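Local structure of JamJ (Lyngbya majuscula, 5DOZ) at residues Tyr249-Lys254 with Ile270-Phe275; Ile137-Ala142 with Gly168-Gln173; Val91-Ile96 with Cys115-Leu120; Gly82-Val87 with Asp98-Ile103. The protein acts as an NADPH-binding enoyl reductase of a polyketide synthase and probably takes part in forming a cyclopropane ring. All coordinates share one frame; numbering follows the deposited sequence.

How the contacts relate
The four contacts run from the catalytic-domain sheet of a medium-chain reductase fold to its cofactor sheet. Contacts 3 and 4 come first in the chain and interleave, their segments alternating between residues 82 and 120; their centres lie about 8 Å apart in the GroES-like region, and W94 of contact 3 packs on I84 and V100 of contact 4. Contact 2 follows, about 22 Å from contact 4 between centres. Contact 1 comes last, at the edge of the six-stranded parallel sheet, about 15 Å from contact 2 between centres. Contacts 1 and 2 both touch NADPH, and helix 136-149, meeting I103 through I137 and F275 and I252 through T141, connects the two regions beside the nicotinamide.

Contact 1 of 4, residues Tyr249-Lys254 with Ile270-Phe275; sequences YIEISK and IKYFPF. With NDP (NADPH dihydro-nicotinamide-adenine-dinucleotide phosphate), chain E.
The rings of Y249 and Y272 meet in a T-shaped stack, the edge of Y272 turned toward one face of Y249 with centroids 5.9 Å apart. As partners in one parallel pair they project from the same face of the sheet, and CG anti to the backbone N in both turns the rings beside their carbonyl carbons. P274 CD lies over a face of the Y272 ring, toward its rim. The hydroxyls bond outside the strands, Y249 OH to N239 and Y272 OH to W258. F275 serves the cofactor end: I250 CG2 sits at its edge, 3.6 Å from F275 CE1, while NDP N7N lies over one face. With CG between the backbone N and the carbonyl carbon (chi1 81°), the ring swings back beside I252, whose CG2 comes within 3.5 Å of F275 CE1.

Beneath the side chains, F273 N donates to Y249 O at 2.7 Å and F275 N reaches E251 O at 3.3 Å. Where the strands end, two carbonyls grip the carboxamide: NDP N7N donates to I252 O at 3.1 Å and to F275 O at 3.0 Å, which fixes the rotation of the amide. K254 bends at chi3 and brings NZ to 3.5 Å from NDP C2N. An alanine at K254 would remove the ammonium group beside C2N and probably open a gap there, leaving the ring less firmly bounded. Helix 260-266 makes the beta-alpha-beta crossover between these parallel strands, and a dinucleotide held at their C-terminal ends is the hallmark of the Rossmann fold.

Contact 2 of 4, residues Ile137-Ala142 with Gly168-Gln173; sequences IPFFTA and GQAAIQ. With NDP (NADPH dihydro-nicotinamide-adenine-dinucleotide phosphate), chain E.
A170 CB stands over the centre of the F139 ring, 3.6 Å from the centroid and only 6° off the normal, a CH-pi contact that forms the tight heart of this helix pair. The same methyl also meets P138 CB at 3.8 Å. One turn on, A142 CB presses against A171 N at 3.6 Å and against the A171 methyl. With alanines at the crossing, the two short axes approach to 7.9 Å and cross at -56°.

Toward Q173, which is partly exposed, the packing thins to a single side chain. The extended glutamine brings NE2 to 3.5 Å from F139 CZ, at the rim of the ring, with the amide plane nearly perpendicular to it. Its OE1 is taken by the backbone N of H305, which helps to hold the amide.

Another side of segment 137-142 faces the cofactor. T141 OG1 donates to I137 O at 2.6 Å, and T141 N reaches that carbonyl from the opposite face, so two bonds grip one oxygen. The hydroxyl thus held lies 3.2 Å from NDP C4N, and I137 CG2 is 3.3 Å from NDP C5N. Around the pair, F139 makes an edge-to-face contact with F299, while L277, at the start of helix 277-283, touches I137, F140 and T141, and strand 332-336 touches I137 and P138 through R332.

Contact 3 of 4, residues Val91-Ile96 with Cys115-Leu120; sequences VSQWQI and CSPNNL
W94 lays its indole against L120, whose CD1 sits over the five-membered ring 4.1 Å from its centroid. CG of the preceding residue, Q93, covers the opposite face. With CG anti to the carbonyl carbon (chi1 -60°), the indole turns its NE1 edge to P117. There W94 NE1 donates to P117 O in the plane of the ring, a weak bond of 3.3 Å, though a nearly straight one. A water bridges the same carbonyl to Q93: it accepts from Q93 NE2 at 2.8 Å and donates to P117 O at 2.9 Å. The proline ring fills the corner, its CB 3.5 Å from W94 CD1 and 3.7 Å from V91 CG1. An ST turn shapes the chain here, N118 N donating to S116 OG at 3.0 Å. An alanine in place of W94 would probably leave P117 O without its indole donor and open a gap above L120. The contact joins two surface loops of the GroES-like region, the one linking strands 79-87 and 99-103 and the one between strands 112-115 and 120-122; beneath them, V100 of strand 99-103 backs W94 and L120, and V37 of strand 37-45 backs P117 and L120.

Contact 4 of 4, residues Gly82-Val87 with Asp98-Ile103; sequences GVIVGV and DEVMVI
G82 and V100 are joined by two backbone hydrogen bonds, the antiparallel hydrogen-bonded pair of this hairpin: G82 N donates to V100 O at 3.0 Å, and V100 N returns the bond to G82 O at the same length. A third bond, I84 N to D98 O, is also 3.0 Å long. V83 and E99 form the non-hydrogen-bonded pair between them, and here CA-H...O contacts take over, E99 CA lying 3.5 Å from G82 O and V83 CA 3.6 Å from D98 O.

Apolar contact is concentrated on I84. Its CG1 lies anti to the carbonyl carbon (chi1 -63°) and the chain then runs on extended, which carries CD1 over to segment 98-103. There CD1 rests 3.7 Å from D98 CB and 3.8 Å from V100 CG1. It runs alongside D98 but crosses V100 at about a right angle. G82, with no side chain, meets V100 through its backbone.

The charged ends find partners outside the two segments: D98 OD2 accepts from the backbone N of Q95, and E99 OE2 makes a salt bridge with K123. The short strand axes stand at 110°, and the pairing is confined to G82-I84 with D98-V100; farther along, V85 and G86 form a classic beta bulge opposite K38. Within the mixed sheet, strand 79-87 lies between 37-45 and 99-103, strand 120-122 pairs with the far side of 99-103, W94 packs on I84, and I103 reaches I137 and P136 of the segment that opens helix 136-149.

Contact 1 of 4, residues Tyr249-Lys254 with Ile270-Phe275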
# COMPACT_ATOMS: atom_id res chain seq x y z
N TYR A 249 -2.27 -1.28 17.95
CA TYR A 249 -1.85 -2.31 17.00
C TYR A 249 -2.50 -2.09 15.64
O TYR A 249 -3.67 -2.43 15.44
CB TYR A 249 -2.23 -3.71 17.52
CG TYR A 249 -1.49 -4.87 16.87
CD1 TYR A 249 -1.24 -4.91 15.49
CD2 TYR A 249 -1.07 -5.95 17.63
CE1 TYR A 249 -0.58 -5.98 14.90
CE2 TYR A 249 -0.41 -7.03 17.06
CZ TYR A 249 -0.16 -7.04 15.70
OH TYR A 249 0.50 -8.11 15.16
N ILE A 250 -1.74 -1.53 14.70
CA ILE A 250 -2.19 -1.37 13.33
C ILE A 250 -1.82 -2.63 12.53
O ILE A 250 -0.65 -2.88 12.26
CB ILE A 250 -1.55 -0.15 12.64
CG1 ILE A 250 -1.62 1.09 13.53
CG2 ILE A 250 -2.21 0.11 11.29
CD1 ILE A 250 -0.56 2.13 13.22
N GLU A 251 -2.84 -3.41 12.18
CA GLU A 251 -2.66 -4.61 11.38
C GLU A 251 -3.21 -4.36 9.97
O GLU A 251 -4.38 -4.04 9.82
CB GLU A 251 -3.38 -5.79 12.04
CG GLU A 251 -3.27 -7.09 11.26
CD GLU A 251 -1.87 -7.66 11.27
OE1 GLU A 251 -1.41 -8.07 12.36
OE2 GLU A 251 -1.24 -7.70 10.19
N ILE A 252 -2.35 -4.50 8.96
CA ILE A 252 -2.77 -4.26 7.56
C ILE A 252 -2.75 -5.53 6.71
O ILE A 252 -3.02 -5.49 5.51
CB ILE A 252 -1.94 -3.13 6.87
CG1 ILE A 252 -0.52 -3.60 6.56
CG2 ILE A 252 -1.94 -1.87 7.73
CD1 ILE A 252 0.30 -2.62 5.74
N SER A 253 -2.45 -6.65 7.37
CA SER A 253 -2.24 -7.94 6.71
C SER A 253 -3.41 -8.41 5.86
O SER A 253 -3.22 -8.75 4.69
CB SER A 253 -1.91 -9.00 7.76
OG SER A 253 -1.97 -10.30 7.21
N LYS A 254 -4.62 -8.42 6.44
CA LYS A 254 -5.83 -8.90 5.75
C LYS A 254 -5.80 -10.41 5.46
O LYS A 254 -6.59 -10.91 4.64
CB LYS A 254 -6.09 -8.13 4.45
CG LYS A 254 -6.16 -6.62 4.61
CD LYS A 254 -6.48 -5.94 3.28
CE LYS A 254 -5.34 -6.04 2.28
NZ LYS A 254 -5.44 -4.97 1.26
N ILE A 270 -4.88 -2.66 25.14
CA ILE A 270 -4.44 -2.17 23.83
C ILE A 270 -5.56 -1.93 22.83
O ILE A 270 -6.58 -2.63 22.84
CB ILE A 270 -3.36 -3.08 23.21
CG1 ILE A 270 -3.84 -4.53 23.12
CG2 ILE A 270 -2.05 -2.96 23.97
CD1 ILE A 270 -2.92 -5.44 22.35
N LYS A 271 -5.36 -0.94 21.97
CA LYS A 271 -6.30 -0.66 20.90
C LYS A 271 -5.87 -1.43 19.66
O LYS A 271 -4.73 -1.32 19.21
CB LYS A 271 -6.37 0.85 20.63
CG LYS A 271 -6.82 1.65 21.84
CD LYS A 271 -7.46 2.97 21.44
CE LYS A 271 -7.86 3.78 22.66
NZ LYS A 271 -8.82 4.86 22.31
N TYR A 272 -6.79 -2.24 19.15
CA TYR A 272 -6.53 -3.09 18.00
C TYR A 272 -7.14 -2.43 16.78
O TYR A 272 -8.35 -2.17 16.75
CB TYR A 272 -7.12 -4.48 18.24
CG TYR A 272 -6.88 -5.50 17.15
CD1 TYR A 272 -5.60 -5.72 16.63
CD2 TYR A 272 -7.93 -6.26 16.65
CE1 TYR A 272 -5.39 -6.66 15.63
CE2 TYR A 272 -7.73 -7.21 15.66
CZ TYR A 272 -6.45 -7.40 15.15
OH TYR A 272 -6.25 -8.34 14.17
N PHE A 273 -6.30 -2.13 15.79
CA PHE A 273 -6.75 -1.49 14.55
C PHE A 273 -6.45 -2.33 13.31
O PHE A 273 -5.46 -2.07 12.62
CB PHE A 273 -6.11 -0.11 14.40
CG PHE A 273 -6.66 0.92 15.35
CD1 PHE A 273 -7.95 1.43 15.19
CD2 PHE A 273 -5.88 1.40 16.40
CE1 PHE A 273 -8.44 2.38 16.06
CE2 PHE A 273 -6.37 2.36 17.27
CZ PHE A 273 -7.65 2.85 17.10
N PRO A 274 -7.29 -3.34 13.03
CA PRO A 274 -7.22 -4.01 11.74
C PRO A 274 -8.01 -3.18 10.73
O PRO A 274 -9.16 -2.82 10.99
CB PRO A 274 -7.95 -5.33 12.00
CG PRO A 274 -8.97 -4.98 13.03
CD PRO A 274 -8.33 -3.92 13.90
N PHE A 275 -7.41 -2.87 9.59
CA PHE A 275 -8.14 -2.14 8.56
C PHE A 275 -7.72 -2.53 7.15
O PHE A 275 -6.56 -2.85 6.91
CB PHE A 275 -8.03 -0.62 8.77
CG PHE A 275 -6.75 -0.03 8.25
CD1 PHE A 275 -5.60 -0.03 9.02
CD2 PHE A 275 -6.69 0.52 6.96
CE1 PHE A 275 -4.42 0.51 8.54
CE2 PHE A 275 -5.51 1.05 6.47
CZ PHE A 275 -4.38 1.05 7.26
PA NDP E . 5.82 -5.31 -0.31
O1A NDP E . 5.87 -6.56 -1.16
O2A NDP E . 6.47 -4.04 -0.78
O5B NDP E . 6.48 -5.64 1.12
C5B NDP E . 6.68 -6.98 1.58
C4B NDP E . 7.87 -6.95 2.52
O4B NDP E . 7.75 -8.01 3.47
C3B NDP E . 9.21 -7.16 1.80
O3B NDP E . 9.85 -5.93 1.47
C2B NDP E . 10.03 -7.89 2.83
O2B NDP E . 10.82 -6.93 3.52
C1B NDP E . 9.05 -8.46 3.83
N9A NDP E . 9.06 -9.94 3.81
C8A NDP E . 9.09 -10.73 2.73
N7A NDP E . 9.09 -12.03 3.09
C5A NDP E . 9.07 -12.08 4.43
C6A NDP E . 9.06 -13.13 5.47
N6A NDP E . 9.07 -14.44 5.13
N1A NDP E . 9.03 -12.75 6.77
C2A NDP E . 9.02 -11.45 7.14
N3A NDP E . 9.03 -10.45 6.24
C4A NDP E . 9.05 -10.70 4.91
O3 NDP E . 4.29 -5.04 0.11
PN NDP E . 3.67 -3.67 0.67
O1N NDP E . 4.69 -2.93 1.48
O2N NDP E . 2.97 -2.96 -0.46
O5D NDP E . 2.53 -4.19 1.69
C5D NDP E . 2.84 -5.04 2.80
C4D NDP E . 1.61 -5.83 3.23
O4D NDP E . 0.50 -4.96 3.49
C3D NDP E . 1.12 -6.79 2.15
O3D NDP E . 0.69 -7.98 2.80
C2D NDP E . -0.06 -6.07 1.51
O2D NDP E . -1.01 -6.95 0.89
C1D NDP E . -0.63 -5.30 2.69
N1N NDP E . -1.33 -4.09 2.28
C2N NDP E . -2.53 -3.84 2.83
C3N NDP E . -3.15 -2.60 2.72
C7N NDP E . -4.36 -2.30 3.55
O7N NDP E . -5.19 -1.48 3.17
N7N NDP E . -4.51 -2.93 4.71
C4N NDP E . -2.67 -1.62 1.66
C5N NDP E . -1.32 -1.95 1.23
C6N NDP E . -0.74 -3.19 1.47
P2B NDP E . 12.16 -7.35 4.28
O1X NDP E . 13.03 -7.99 3.22
O2X NDP E . 12.66 -6.04 4.79
O3X NDP E . 11.70 -8.30 5.36

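Contact 2 of 4, residues Ile137-Ala142 with Gly168-Gln173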
# COMPACT_ATOMS: atom_id res chain seq x y z
N ILE A 137 -1.13 4.03 -2.48
CA ILE A 137 -1.33 2.96 -1.50
C ILE A 137 -0.37 3.04 -0.29
O ILE A 137 -0.83 2.97 0.84
CB ILE A 137 -1.32 1.55 -2.13
CG1 ILE A 137 -2.48 1.37 -3.12
CG2 ILE A 137 -1.36 0.47 -1.05
CD1 ILE A 137 -3.83 1.87 -2.63
N PRO A 138 0.95 3.20 -0.53
CA PRO A 138 1.86 3.25 0.61
C PRO A 138 1.55 4.37 1.60
O PRO A 138 1.36 4.11 2.79
CB PRO A 138 3.23 3.48 -0.04
CG PRO A 138 3.09 2.89 -1.40
CD PRO A 138 1.70 3.29 -1.80
N PHE A 139 1.49 5.61 1.11
CA PHE A 139 1.27 6.76 1.98
C PHE A 139 -0.14 6.88 2.55
O PHE A 139 -0.30 7.26 3.71
CB PHE A 139 1.71 8.06 1.29
CG PHE A 139 3.19 8.32 1.41
CD1 PHE A 139 3.71 8.95 2.54
CD2 PHE A 139 4.06 7.93 0.40
CE1 PHE A 139 5.07 9.19 2.65
CE2 PHE A 139 5.42 8.16 0.51
CZ PHE A 139 5.93 8.79 1.64
N PHE A 140 -1.16 6.55 1.75
CA PHE A 140 -2.54 6.57 2.26
C PHE A 140 -2.78 5.48 3.30
O PHE A 140 -3.51 5.71 4.27
CB PHE A 140 -3.57 6.45 1.12
CG PHE A 140 -3.74 7.71 0.31
CD1 PHE A 140 -2.65 8.35 -0.28
CD2 PHE A 140 -5.01 8.25 0.12
CE1 PHE A 140 -2.82 9.49 -1.04
CE2 PHE A 140 -5.18 9.40 -0.64
CZ PHE A 140 -4.09 10.02 -1.22
N THR A 141 -2.18 4.30 3.12
CA THR A 141 -2.26 3.23 4.12
C THR A 141 -1.50 3.62 5.38
O THR A 141 -2.01 3.48 6.49
CB THR A 141 -1.72 1.88 3.58
OG1 THR A 141 -2.41 1.54 2.37
CG2 THR A 141 -1.92 0.75 4.60
N ALA A 142 -0.27 4.12 5.20
CA ALA A 142 0.56 4.55 6.32
C ALA A 142 -0.10 5.68 7.09
O ALA A 142 -0.16 5.64 8.32
CB ALA A 142 1.95 4.95 5.85
N GLY A 168 5.85 0.08 4.33
CA GLY A 168 6.78 0.30 5.43
C GLY A 168 7.64 1.52 5.21
O GLY A 168 7.90 2.29 6.14
N GLN A 169 8.08 1.71 3.97
CA GLN A 169 8.89 2.87 3.59
C GLN A 169 8.14 4.19 3.76
O GLN A 169 8.73 5.19 4.19
CB GLN A 169 9.41 2.72 2.16
CG GLN A 169 10.60 1.78 2.03
CD GLN A 169 11.89 2.41 2.51
OE1 GLN A 169 12.39 3.34 1.90
NE2 GLN A 169 12.42 1.91 3.62
N ALA A 170 6.85 4.20 3.43
CA ALA A 170 6.04 5.40 3.62
C ALA A 170 5.86 5.70 5.11
O ALA A 170 6.03 6.84 5.55
CB ALA A 170 4.70 5.26 2.92
N ALA A 171 5.53 4.67 5.88
CA ALA A 171 5.36 4.78 7.32
C ALA A 171 6.63 5.33 8.00
O ALA A 171 6.54 6.14 8.91
CB ALA A 171 4.95 3.44 7.92
N ILE A 172 7.80 4.88 7.54
CA ILE A 172 9.07 5.43 7.99
C ILE A 172 9.07 6.95 7.81
O ILE A 172 9.22 7.68 8.79
CB ILE A 172 10.28 4.80 7.24
CG1 ILE A 172 10.57 3.40 7.78
CG2 ILE A 172 11.52 5.67 7.39
CD1 ILE A 172 11.49 2.59 6.90
N GLN A 173 8.89 7.42 6.58
CA GLN A 173 8.85 8.86 6.29
C GLN A 173 7.84 9.61 7.16
O GLN A 173 8.15 10.67 7.68
CB GLN A 173 8.53 9.12 4.82
CG GLN A 173 9.72 8.96 3.89
CD GLN A 173 9.49 9.62 2.54
OE1 GLN A 173 9.34 10.84 2.46
NE2 GLN A 173 9.47 8.82 1.49
PA NDP E . 5.82 -5.31 -0.31
O1A NDP E . 5.87 -6.56 -1.16
O2A NDP E . 6.47 -4.04 -0.78
O5B NDP E . 6.48 -5.64 1.12
C5B NDP E . 6.68 -6.98 1.58
C4B NDP E . 7.87 -6.95 2.52
O4B NDP E . 7.75 -8.01 3.47
C3B NDP E . 9.21 -7.16 1.80
O3B NDP E . 9.85 -5.93 1.47
C2B NDP E . 10.03 -7.89 2.83
O2B NDP E . 10.82 -6.93 3.52
C1B NDP E . 9.05 -8.46 3.83
N9A NDP E . 9.06 -9.94 3.81
C8A NDP E . 9.09 -10.73 2.73
N7A NDP E . 9.09 -12.03 3.09
C5A NDP E . 9.07 -12.08 4.43
C6A NDP E . 9.06 -13.13 5.47
N6A NDP E . 9.07 -14.44 5.13
N1A NDP E . 9.03 -12.75 6.77
C2A NDP E . 9.02 -11.45 7.14
N3A NDP E . 9.03 -10.45 6.24
C4A NDP E . 9.05 -10.70 4.91
O3 NDP E . 4.29 -5.04 0.11
PN NDP E . 3.67 -3.67 0.67
O1N NDP E . 4.69 -2.93 1.48
O2N NDP E . 2.97 -2.96 -0.46
O5D NDP E . 2.53 -4.19 1.69
C5D NDP E . 2.84 -5.04 2.80
C4D NDP E . 1.61 -5.83 3.23
O4D NDP E . 0.50 -4.96 3.49
C3D NDP E . 1.12 -6.79 2.15
O3D NDP E . 0.69 -7.98 2.80
C2D NDP E . -0.06 -6.07 1.51
O2D NDP E . -1.01 -6.95 0.89
C1D NDP E . -0.63 -5.30 2.69
N1N NDP E . -1.33 -4.09 2.28
C2N NDP E . -2.53 -3.84 2.83
C3N NDP E . -3.15 -2.60 2.72
C7N NDP E . -4.36 -2.30 3.55
O7N NDP E . -5.19 -1.48 3.17
N7N NDP E . -4.51 -2.93 4.71
C4N NDP E . -2.67 -1.62 1.66
C5N NDP E . -1.32 -1.95 1.23
C6N NDP E . -0.74 -3.19 1.47
P2B NDP E . 12.16 -7.35 4.28
O1X NDP E . 13.03 -7.99 3.22
O2X NDP E . 12.66 -6.04 4.79
O3X NDP E . 11.70 -8.30 5.36

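Contact 3 of 4, residues Val91-Ile96 with Cys115-Leu120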
# COMPACT_ATOMS: atom_id res chain seq x y z
N VAL A 91 -19.88 15.04 -13.00
CA VAL A 91 -18.56 15.30 -12.43
C VAL A 91 -18.17 16.76 -12.66
O VAL A 91 -18.17 17.24 -13.80
CB VAL A 91 -17.48 14.40 -13.05
CG1 VAL A 91 -16.17 14.50 -12.28
CG2 VAL A 91 -17.95 12.96 -13.13
N SER A 92 -17.83 17.46 -11.58
CA SER A 92 -17.51 18.88 -11.65
C SER A 92 -16.06 19.22 -11.31
O SER A 92 -15.57 20.30 -11.66
CB SER A 92 -18.46 19.68 -10.75
OG SER A 92 -18.63 19.06 -9.49
N GLN A 93 -15.37 18.31 -10.64
CA GLN A 93 -14.02 18.61 -10.13
C GLN A 93 -12.86 18.26 -11.08
O GLN A 93 -11.70 18.55 -10.77
CB GLN A 93 -13.81 17.98 -8.74
CG GLN A 93 -13.72 16.45 -8.70
CD GLN A 93 -15.06 15.76 -8.48
OE1 GLN A 93 -16.04 16.00 -9.19
NE2 GLN A 93 -15.10 14.86 -7.50
N TRP A 94 -13.18 17.67 -12.24
CA TRP A 94 -12.16 17.20 -13.18
C TRP A 94 -12.38 17.62 -14.63
O TRP A 94 -13.51 17.77 -15.09
CB TRP A 94 -12.02 15.67 -13.11
CG TRP A 94 -11.62 15.14 -11.76
CD1 TRP A 94 -12.37 14.33 -10.95
CD2 TRP A 94 -10.39 15.39 -11.05
NE1 TRP A 94 -11.68 14.05 -9.79
CE2 TRP A 94 -10.47 14.69 -9.83
CE3 TRP A 94 -9.24 16.13 -11.34
CZ2 TRP A 94 -9.44 14.71 -8.89
CZ3 TRP A 94 -8.21 16.15 -10.40
CH2 TRP A 94 -8.32 15.44 -9.19
N GLN A 95 -11.27 17.81 -15.35
CA GLN A 95 -11.31 18.09 -16.79
C GLN A 95 -10.26 17.26 -17.51
O GLN A 95 -9.25 16.87 -16.93
CB GLN A 95 -11.05 19.58 -17.06
CG GLN A 95 -12.31 20.45 -17.08
CD GLN A 95 -12.67 21.01 -15.72
OE1 GLN A 95 -12.07 20.66 -14.70
NE2 GLN A 95 -13.66 21.89 -15.70
N ILE A 96 -10.52 17.01 -18.79
CA ILE A 96 -9.52 16.43 -19.70
C ILE A 96 -8.18 17.14 -19.50
O ILE A 96 -8.12 18.37 -19.42
CB ILE A 96 -9.99 16.54 -21.17
CG1 ILE A 96 -11.25 15.69 -21.38
CG2 ILE A 96 -8.88 16.13 -22.13
CD1 ILE A 96 -12.11 16.11 -22.57
N CYS A 115 -13.40 5.03 -13.86
CA CYS A 115 -13.54 5.02 -12.42
C CYS A 115 -14.26 6.27 -11.94
O CYS A 115 -14.50 7.20 -12.70
CB CYS A 115 -12.18 4.88 -11.73
SG CYS A 115 -11.22 6.41 -11.64
N SER A 116 -14.61 6.25 -10.65
CA SER A 116 -15.23 7.36 -9.97
C SER A 116 -14.24 8.52 -9.80
O SER A 116 -13.03 8.29 -9.67
CB SER A 116 -15.71 6.89 -8.59
OG SER A 116 -16.12 7.98 -7.77
N PRO A 117 -14.75 9.76 -9.81
CA PRO A 117 -13.92 10.92 -9.47
C PRO A 117 -13.48 10.93 -8.00
O PRO A 117 -12.63 11.72 -7.63
CB PRO A 117 -14.83 12.11 -9.75
CG PRO A 117 -16.21 11.57 -9.67
CD PRO A 117 -16.11 10.17 -10.21
N ASN A 118 -14.08 10.06 -7.19
CA ASN A 118 -13.69 9.92 -5.77
C ASN A 118 -12.45 9.03 -5.61
O ASN A 118 -11.83 8.99 -4.55
CB ASN A 118 -14.85 9.36 -4.94
CG ASN A 118 -15.97 10.38 -4.70
OD1 ASN A 118 -15.72 11.53 -4.33
ND2 ASN A 118 -17.21 9.95 -4.90
N ASN A 119 -12.09 8.32 -6.68
CA ASN A 119 -10.89 7.50 -6.71
C ASN A 119 -9.67 8.24 -7.28
O ASN A 119 -8.62 7.64 -7.50
CB ASN A 119 -11.15 6.20 -7.46
CG ASN A 119 -12.05 5.25 -6.68
OD1 ASN A 119 -13.26 5.48 -6.55
ND2 ASN A 119 -11.46 4.20 -6.13
N LEU A 120 -9.81 9.55 -7.48
CA LEU A 120 -8.75 10.35 -8.09
C LEU A 120 -8.29 11.49 -7.19
O LEU A 120 -9.10 12.14 -6.54
CB LEU A 120 -9.22 10.93 -9.43
CG LEU A 120 -9.75 10.00 -10.52
CD1 LEU A 120 -10.27 10.84 -11.68
CD2 LEU A 120 -8.66 9.05 -11.01
O HOH W 1 -12.65 14.30 -6.36

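Contact 4 of 4, residues Gly82-Val87 with Asp98-Ile103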
# COMPACT_ATOMS: atom_id res chain seq x y z
N GLY A 82 -1.78 8.86 -14.23
CA GLY A 82 -2.12 9.03 -15.63
C GLY A 82 -2.74 10.38 -15.93
O GLY A 82 -2.57 11.34 -15.18
N VAL A 83 -3.47 10.44 -17.04
CA VAL A 83 -4.05 11.69 -17.51
C VAL A 83 -5.51 11.47 -17.89
O VAL A 83 -5.85 10.50 -18.56
CB VAL A 83 -3.19 12.33 -18.65
CG1 VAL A 83 -3.02 11.38 -19.83
CG2 VAL A 83 -3.78 13.67 -19.11
N ILE A 84 -6.36 12.38 -17.43
CA ILE A 84 -7.78 12.34 -17.74
C ILE A 84 -8.03 12.60 -19.23
O ILE A 84 -7.57 13.59 -19.79
CB ILE A 84 -8.56 13.34 -16.85
CG1 ILE A 84 -8.42 12.94 -15.37
CG2 ILE A 84 -10.02 13.44 -17.28
CD1 ILE A 84 -9.18 13.83 -14.40
N VAL A 85 -8.77 11.69 -19.86
CA VAL A 85 -9.06 11.78 -21.28
C VAL A 85 -10.57 11.89 -21.55
O VAL A 85 -10.99 12.18 -22.66
CB VAL A 85 -8.44 10.58 -22.05
CG1 VAL A 85 -9.21 9.30 -21.77
CG2 VAL A 85 -8.36 10.85 -23.54
N GLY A 86 -11.39 11.65 -20.52
CA GLY A 86 -12.84 11.73 -20.66
C GLY A 86 -13.57 11.93 -19.35
O GLY A 86 -13.33 11.20 -18.38
N VAL A 87 -14.44 12.93 -19.30
CA VAL A 87 -15.20 13.21 -18.10
C VAL A 87 -16.70 13.09 -18.39
O VAL A 87 -17.22 13.78 -19.26
CB VAL A 87 -14.91 14.63 -17.53
CG1 VAL A 87 -15.65 14.84 -16.22
CG2 VAL A 87 -13.41 14.83 -17.33
N ASP A 98 -6.11 16.84 -16.85
CA ASP A 98 -5.71 16.78 -15.45
C ASP A 98 -4.82 15.56 -15.19
O ASP A 98 -5.19 14.43 -15.52
CB ASP A 98 -6.93 16.73 -14.51
CG ASP A 98 -7.64 18.07 -14.37
OD1 ASP A 98 -7.03 19.13 -14.67
OD2 ASP A 98 -8.81 18.07 -13.93
N GLU A 99 -3.64 15.81 -14.63
CA GLU A 99 -2.73 14.73 -14.28
C GLU A 99 -3.05 14.25 -12.87
O GLU A 99 -3.00 15.02 -11.91
CB GLU A 99 -1.28 15.17 -14.41
CG GLU A 99 -0.78 15.13 -15.85
CD GLU A 99 0.64 15.64 -16.00
OE1 GLU A 99 1.30 15.25 -16.99
OE2 GLU A 99 1.10 16.44 -15.15
N VAL A 100 -3.39 12.97 -12.77
CA VAL A 100 -4.00 12.43 -11.56
C VAL A 100 -3.32 11.15 -11.11
O VAL A 100 -2.71 10.44 -11.91
CB VAL A 100 -5.52 12.18 -11.75
CG1 VAL A 100 -6.26 13.49 -12.02
CG2 VAL A 100 -5.80 11.19 -12.87
N MET A 101 -3.42 10.89 -9.81
CA MET A 101 -3.11 9.58 -9.27
C MET A 101 -4.43 8.84 -9.08
O MET A 101 -5.43 9.44 -8.67
CB MET A 101 -2.36 9.71 -7.95
CG MET A 101 -1.01 10.40 -8.07
SD MET A 101 -0.35 10.87 -6.46
CE MET A 101 -1.37 12.27 -6.07
N VAL A 102 -4.43 7.55 -9.40
CA VAL A 102 -5.59 6.71 -9.15
C VAL A 102 -5.33 5.92 -7.87
O VAL A 102 -4.21 5.47 -7.63
CB VAL A 102 -5.88 5.72 -10.30
CG1 VAL A 102 -7.15 4.94 -10.02
CG2 VAL A 102 -5.99 6.45 -11.64
N ILE A 103 -6.36 5.78 -7.04
CA ILE A 103 -6.27 4.99 -5.81
C ILE A 103 -7.51 4.12 -5.66
O ILE A 103 -8.64 4.62 -5.69
CB ILE A 103 -6.12 5.87 -4.54
CG1 ILE A 103 -5.27 7.12 -4.80
CG2 ILE A 103 -5.55 5.05 -3.39
CD1 ILE A 103 -6.07 8.39 -4.94